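Local coordinates for nitrogenase molybdenum-iron protein alpha chain (Clostridium pasteurianum, PDB 4WES), which forms part of the molybdenum-iron component of nitrogenase, which reduces dinitrogen to ammonia using electrons delivered with ATP hydrolysis, at residues A[4-9]-A[20-25]; A[33-38]-A[429-434]. All coordinates share one frame; numbering follows the deposited sequence.

Contact 1 of 2, residues A[4-9]-A[20-25]; sequences NLKDEI and TRSGHI
Ser22 meets Lys6 chiefly through its backbone: Lys6 NZ donates to Ser22 O over 2.9 Å, coming in from above the carbonyl plane, 39° out of it. The opposite face of that plane is used by Ile25 N, which closes a type I beta turn from Ser22 to Ile25 onto the same oxygen, so Ser22 O is held by two donors. In the Ser22 conformer described here, one of two modelled, OG lies 3.5 Å from Lys6 CE, and a water 2.7 Å from Ser22 OG also accepts a weak bond from Lys6 NZ. The turn links helix 15-22 to strand 25-27, an outermost strand of a mixed five-stranded sheet within this chain. Helix 5-10 packs against strands 25-27 and 439-441 of this sheet, its N-terminus capped by a capping box in which Asp7 N donates to OD1 of the N-cap residue Asn4 and Asn4 N to Asp7 OD1. Past Gly23, His24 ND1 is bonded to Asp442 just beyond the neighbouring strand 439-441. Ile25 then takes the second grip on the lysine. Its O accepts from Lys6 NZ at 2.7 Å, nearly straight on, with a C=O...N angle of 167°. The lysine reaches this far because CG stands anti to the backbone N (chi1 175°) and every later bond is extended, which brings the methylene chain obliquely across the isoleucine, Lys6 CG 3.8 Å from Ile25 CG2. Two carbonyl oxygens thus hold the ammonium, which fixes where it sits. On its other branch, Ile25 CD1 touches Ile9 CG2 at 3.7 Å; Ile9 also rests on Ile441, and Ile25 on Ile439, both in strand 439-441.

Contact 2 of 2, residues A[33-38]-A[429-434]; sequences PNPEIV and GMMKEM
The pyrrolidine ring of Pro35 takes Met431 over one face: the sulfur stands over that face but displaced past the CD corner, Met431 SD lying 3.4 Å from Pro35 CD and 3.6 Å from Pro35 CG. The tertiary amide joining Asn34 to Pro35 lies nearly level with the ring's CD-N-CA portion, so the same sulfur also looks down on that flat group, 4.1 Å from Asn34 C. This is a methionine from the single helical turn 430-433 laid against an irregular, extended loop that follows strand 25-27. The turn itself precedes strand 439-441, the sheet neighbour of strand 25-27, and Met431 also touches Leu440 of strand 439-441. The loop near the N-terminus lies against a residue almost 400 positions later, next to that strand. No hydrogen bond crosses between the two segments; the contact is van der Waals packing in which the thioether touches both the proline ring and the carbonyl oxygen of Pro35. Met431 leaves its helical turn with CG anti to the backbone N (chi1 -155°) and continues straight through chi2, carrying the sulfur out to the proline; only at chi3 (-77°) does the chain bend. Two conformers were modelled for this side chain and the details hold for one of them. Within the turn Glu433 N donates to Met430 O, while the longer-range Met434 N to Met430 O bond is weak; Met431 O and Met434 O both accept from Lys28 NZ, a lysine just past strand 25-27. Closer to the helical backbone, Pro33 O is 4.2 Å from Met431 CG. At the far end the bend brings the methyl to the proline carbonyl, with Met431 CE 3.3 Å from Pro35 O.

How the contacts relate
Contact 1 closes before contact 2 opens, and their centres lie 15 Å apart on the same side of the chain's centre. Strand 25-27 runs on from the turn that ends contact 1, and the loop after it supplies 33-38 to contact 2. Both contacts also lean on strand 439-441, its antiparallel neighbour in the mixed sheet. The loop comes back to touch the turn directly: Gly23 O and Val38 N, 2.9 Å apart, probably share a hydrogen bond. Together they place the N-terminal region of the alpha chain along one border of this sheet, away from both metal clusters.

Contact 1 of 2, residues A[4-9]-A[20-25]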
# COMPACT_ATOMS: atom_id res chain seq x y z
N ASN A 4 -15.88 -34.28 -37.51
CA ASN A 4 -14.91 -33.20 -37.43
C ASN A 4 -15.23 -32.19 -36.32
O ASN A 4 -16.20 -32.33 -35.60
CB ASN A 4 -14.72 -32.51 -38.79
CG ASN A 4 -15.96 -31.78 -39.29
OD1 ASN A 4 -16.69 -31.15 -38.54
ND2 ASN A 4 -16.16 -31.81 -40.60
N LEU A 5 -14.40 -31.17 -36.20
CA LEU A 5 -14.56 -30.24 -35.11
C LEU A 5 -15.86 -29.46 -35.22
O LEU A 5 -16.48 -29.15 -34.20
CB LEU A 5 -13.38 -29.25 -35.10
CG LEU A 5 -13.36 -28.19 -34.01
CD1 LEU A 5 -13.41 -28.79 -32.62
CD2 LEU A 5 -12.13 -27.29 -34.14
N LYS A 6 -16.29 -29.13 -36.44
CA LYS A 6 -17.60 -28.48 -36.58
C LYS A 6 -18.72 -29.36 -36.02
O LYS A 6 -19.57 -28.90 -35.28
CB LYS A 6 -17.86 -28.11 -38.03
CG LYS A 6 -19.24 -27.55 -38.27
CD LYS A 6 -19.43 -27.05 -39.68
CE LYS A 6 -20.84 -26.54 -39.92
NZ LYS A 6 -21.00 -25.83 -41.21
N ASP A 7 -18.71 -30.64 -36.38
CA ASP A 7 -19.71 -31.55 -35.83
C ASP A 7 -19.66 -31.61 -34.28
O ASP A 7 -20.69 -31.67 -33.60
CB ASP A 7 -19.48 -32.94 -36.42
CG ASP A 7 -19.70 -32.99 -37.92
OD1 ASP A 7 -18.89 -33.68 -38.58
OD2 ASP A 7 -20.65 -32.36 -38.43
N GLU A 8 -18.45 -31.64 -33.75
CA GLU A 8 -18.24 -31.68 -32.30
C GLU A 8 -18.79 -30.44 -31.62
O GLU A 8 -19.38 -30.53 -30.56
CB GLU A 8 -16.76 -31.89 -32.02
CG GLU A 8 -16.32 -33.27 -32.46
CD GLU A 8 -14.82 -33.48 -32.46
OE1 GLU A 8 -14.08 -32.49 -32.47
OE2 GLU A 8 -14.40 -34.66 -32.48
N ILE A 9 -18.58 -29.28 -32.25
CA ILE A 9 -19.13 -28.04 -31.72
C ILE A 9 -20.67 -28.07 -31.77
O ILE A 9 -21.34 -27.64 -30.83
CB ILE A 9 -18.61 -26.80 -32.50
CG1 ILE A 9 -17.13 -26.59 -32.22
CG2 ILE A 9 -19.38 -25.57 -32.12
CD1 ILE A 9 -16.48 -25.65 -33.19
N THR A 20 -29.47 -23.22 -37.11
CA THR A 20 -29.09 -21.84 -37.40
C THR A 20 -27.60 -21.62 -37.15
O THR A 20 -26.96 -20.89 -37.90
CB THR A 20 -30.04 -20.81 -36.72
OG1 THR A 20 -29.81 -19.51 -37.27
CG2 THR A 20 -29.85 -20.78 -35.22
N ARG A 21 -27.02 -22.26 -36.15
CA ARG A 21 -25.60 -22.09 -35.87
C ARG A 21 -24.68 -22.75 -36.90
O ARG A 21 -23.56 -22.26 -37.12
CB ARG A 21 -25.23 -22.58 -34.46
CG ARG A 21 -25.75 -21.73 -33.32
CD ARG A 21 -25.08 -20.36 -33.26
NE ARG A 21 -23.63 -20.47 -33.00
CZ ARG A 21 -22.73 -19.60 -33.44
NH1 ARG A 21 -21.46 -19.80 -33.17
NH2 ARG A 21 -23.09 -18.57 -34.21
N SER A 22 -25.13 -23.81 -37.55
CA SER A 22 -24.29 -24.54 -38.47
C SER A 22 -23.69 -23.63 -39.52
O SER A 22 -22.53 -23.77 -39.86
CB SER A 22 -25.09 -25.64 -39.16
OG SER A 22 -24.29 -26.41 -40.03
N GLY A 23 -24.48 -22.70 -40.04
CA GLY A 23 -23.97 -21.83 -41.08
C GLY A 23 -22.91 -20.85 -40.65
O GLY A 23 -22.20 -20.29 -41.49
N HIS A 24 -22.79 -20.61 -39.34
CA HIS A 24 -21.82 -19.67 -38.77
C HIS A 24 -20.44 -20.29 -38.53
O HIS A 24 -19.54 -19.61 -38.04
CB HIS A 24 -22.37 -19.11 -37.46
CG HIS A 24 -23.59 -18.28 -37.64
ND1 HIS A 24 -23.59 -16.90 -37.62
CD2 HIS A 24 -24.87 -18.65 -37.86
CE1 HIS A 24 -24.81 -16.45 -37.83
NE2 HIS A 24 -25.62 -17.50 -37.97
N ILE A 25 -20.31 -21.58 -38.84
CA ILE A 25 -19.06 -22.31 -38.56
C ILE A 25 -18.67 -22.96 -39.88
O ILE A 25 -19.44 -23.73 -40.43
CB ILE A 25 -19.27 -23.37 -37.47
CG1 ILE A 25 -19.76 -22.74 -36.20
CG2 ILE A 25 -17.97 -24.13 -37.23
CD1 ILE A 25 -20.34 -23.73 -35.22
O HOH W 1 -24.07 -25.55 -42.55

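Contact 2 of 2, residues A[33-38]-A[429-434]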
# COMPACT_ATOMS: atom_id res chain seq x y z
N PRO A 33 -11.60 -23.86 -50.51
CA PRO A 33 -10.80 -22.86 -49.78
C PRO A 33 -11.60 -21.61 -49.43
O PRO A 33 -11.17 -20.81 -48.59
CB PRO A 33 -9.67 -22.53 -50.75
CG PRO A 33 -10.21 -22.88 -52.09
CD PRO A 33 -11.15 -24.03 -51.90
N ASN A 34 -12.77 -21.43 -50.04
CA ASN A 34 -13.53 -20.21 -49.85
C ASN A 34 -15.00 -20.48 -49.47
O ASN A 34 -15.91 -19.99 -50.10
CB ASN A 34 -13.43 -19.34 -51.12
CG ASN A 34 -13.73 -20.12 -52.39
OD1 ASN A 34 -13.73 -21.35 -52.43
ND2 ASN A 34 -13.99 -19.38 -53.47
N PRO A 35 -15.23 -21.23 -48.38
CA PRO A 35 -16.61 -21.51 -48.05
C PRO A 35 -17.38 -20.25 -47.69
O PRO A 35 -16.83 -19.32 -47.09
CB PRO A 35 -16.51 -22.41 -46.82
CG PRO A 35 -15.18 -22.08 -46.22
CD PRO A 35 -14.29 -21.80 -47.41
N GLU A 36 -18.65 -20.24 -48.01
CA GLU A 36 -19.54 -19.18 -47.60
C GLU A 36 -19.94 -19.35 -46.13
O GLU A 36 -20.27 -20.46 -45.70
CB GLU A 36 -20.78 -19.21 -48.48
CG GLU A 36 -21.87 -18.26 -48.12
CD GLU A 36 -22.95 -18.11 -49.20
OE1 GLU A 36 -23.96 -17.43 -48.88
OE2 GLU A 36 -22.79 -18.65 -50.34
N ILE A 37 -19.92 -18.24 -45.40
CA ILE A 37 -20.30 -18.22 -43.99
C ILE A 37 -21.59 -17.44 -43.87
O ILE A 37 -21.90 -16.58 -44.72
CB ILE A 37 -19.16 -17.64 -43.11
CG1 ILE A 37 -19.30 -18.06 -41.63
CG2 ILE A 37 -19.05 -16.12 -43.26
CD1 ILE A 37 -18.05 -17.80 -40.82
N VAL A 38 -22.32 -17.68 -42.79
CA VAL A 38 -23.44 -16.85 -42.36
C VAL A 38 -22.90 -15.91 -41.29
O VAL A 38 -22.25 -16.36 -40.35
CB VAL A 38 -24.62 -17.68 -41.83
CG1 VAL A 38 -25.75 -16.75 -41.38
CG2 VAL A 38 -25.11 -18.64 -42.89
N GLY A 429 -10.45 -10.19 -47.26
CA GLY A 429 -11.10 -10.87 -46.16
C GLY A 429 -10.19 -11.83 -45.42
O GLY A 429 -9.09 -12.18 -45.88
N MET A 430 -10.65 -12.27 -44.27
CA MET A 430 -9.81 -13.06 -43.37
C MET A 430 -9.55 -14.48 -43.85
O MET A 430 -8.45 -14.99 -43.70
CB MET A 430 -10.45 -13.06 -41.99
CG MET A 430 -9.65 -13.85 -40.95
SD MET A 430 -10.18 -13.55 -39.26
CE MET A 430 -11.75 -14.43 -39.21
N MET A 431 -10.57 -15.12 -44.42
CA MET A 431 -10.45 -16.53 -44.78
C MET A 431 -9.25 -16.75 -45.74
O MET A 431 -8.51 -17.75 -45.62
CB MET A 431 -11.78 -17.01 -45.37
CG MET A 431 -12.08 -18.50 -45.26
SD MET A 431 -13.73 -18.75 -45.94
CE MET A 431 -14.89 -18.21 -44.66
N LYS A 432 -9.06 -15.83 -46.69
CA LYS A 432 -8.01 -15.97 -47.69
C LYS A 432 -6.65 -16.13 -47.03
O LYS A 432 -5.78 -16.84 -47.57
CB LYS A 432 -7.97 -14.78 -48.64
CG LYS A 432 -8.75 -14.98 -49.92
CD LYS A 432 -9.92 -14.02 -50.02
CE LYS A 432 -10.28 -13.60 -51.44
NZ LYS A 432 -11.24 -12.48 -51.33
N GLU A 433 -6.46 -15.47 -45.89
CA GLU A 433 -5.16 -15.48 -45.24
C GLU A 433 -4.92 -16.72 -44.39
O GLU A 433 -3.78 -17.04 -44.08
CB GLU A 433 -5.03 -14.20 -44.39
CG GLU A 433 -3.64 -13.98 -43.82
CD GLU A 433 -3.35 -12.54 -43.49
OE1 GLU A 433 -3.96 -11.65 -44.10
OE2 GLU A 433 -2.47 -12.34 -42.63
N MET A 434 -5.98 -17.43 -44.03
CA MET A 434 -5.87 -18.58 -43.14
C MET A 434 -5.40 -19.81 -43.91
O MET A 434 -5.58 -19.94 -45.12
CB MET A 434 -7.22 -18.86 -42.52
CG MET A 434 -7.64 -17.72 -41.61
SD MET A 434 -9.29 -17.88 -40.88
CE MET A 434 -9.06 -19.29 -39.80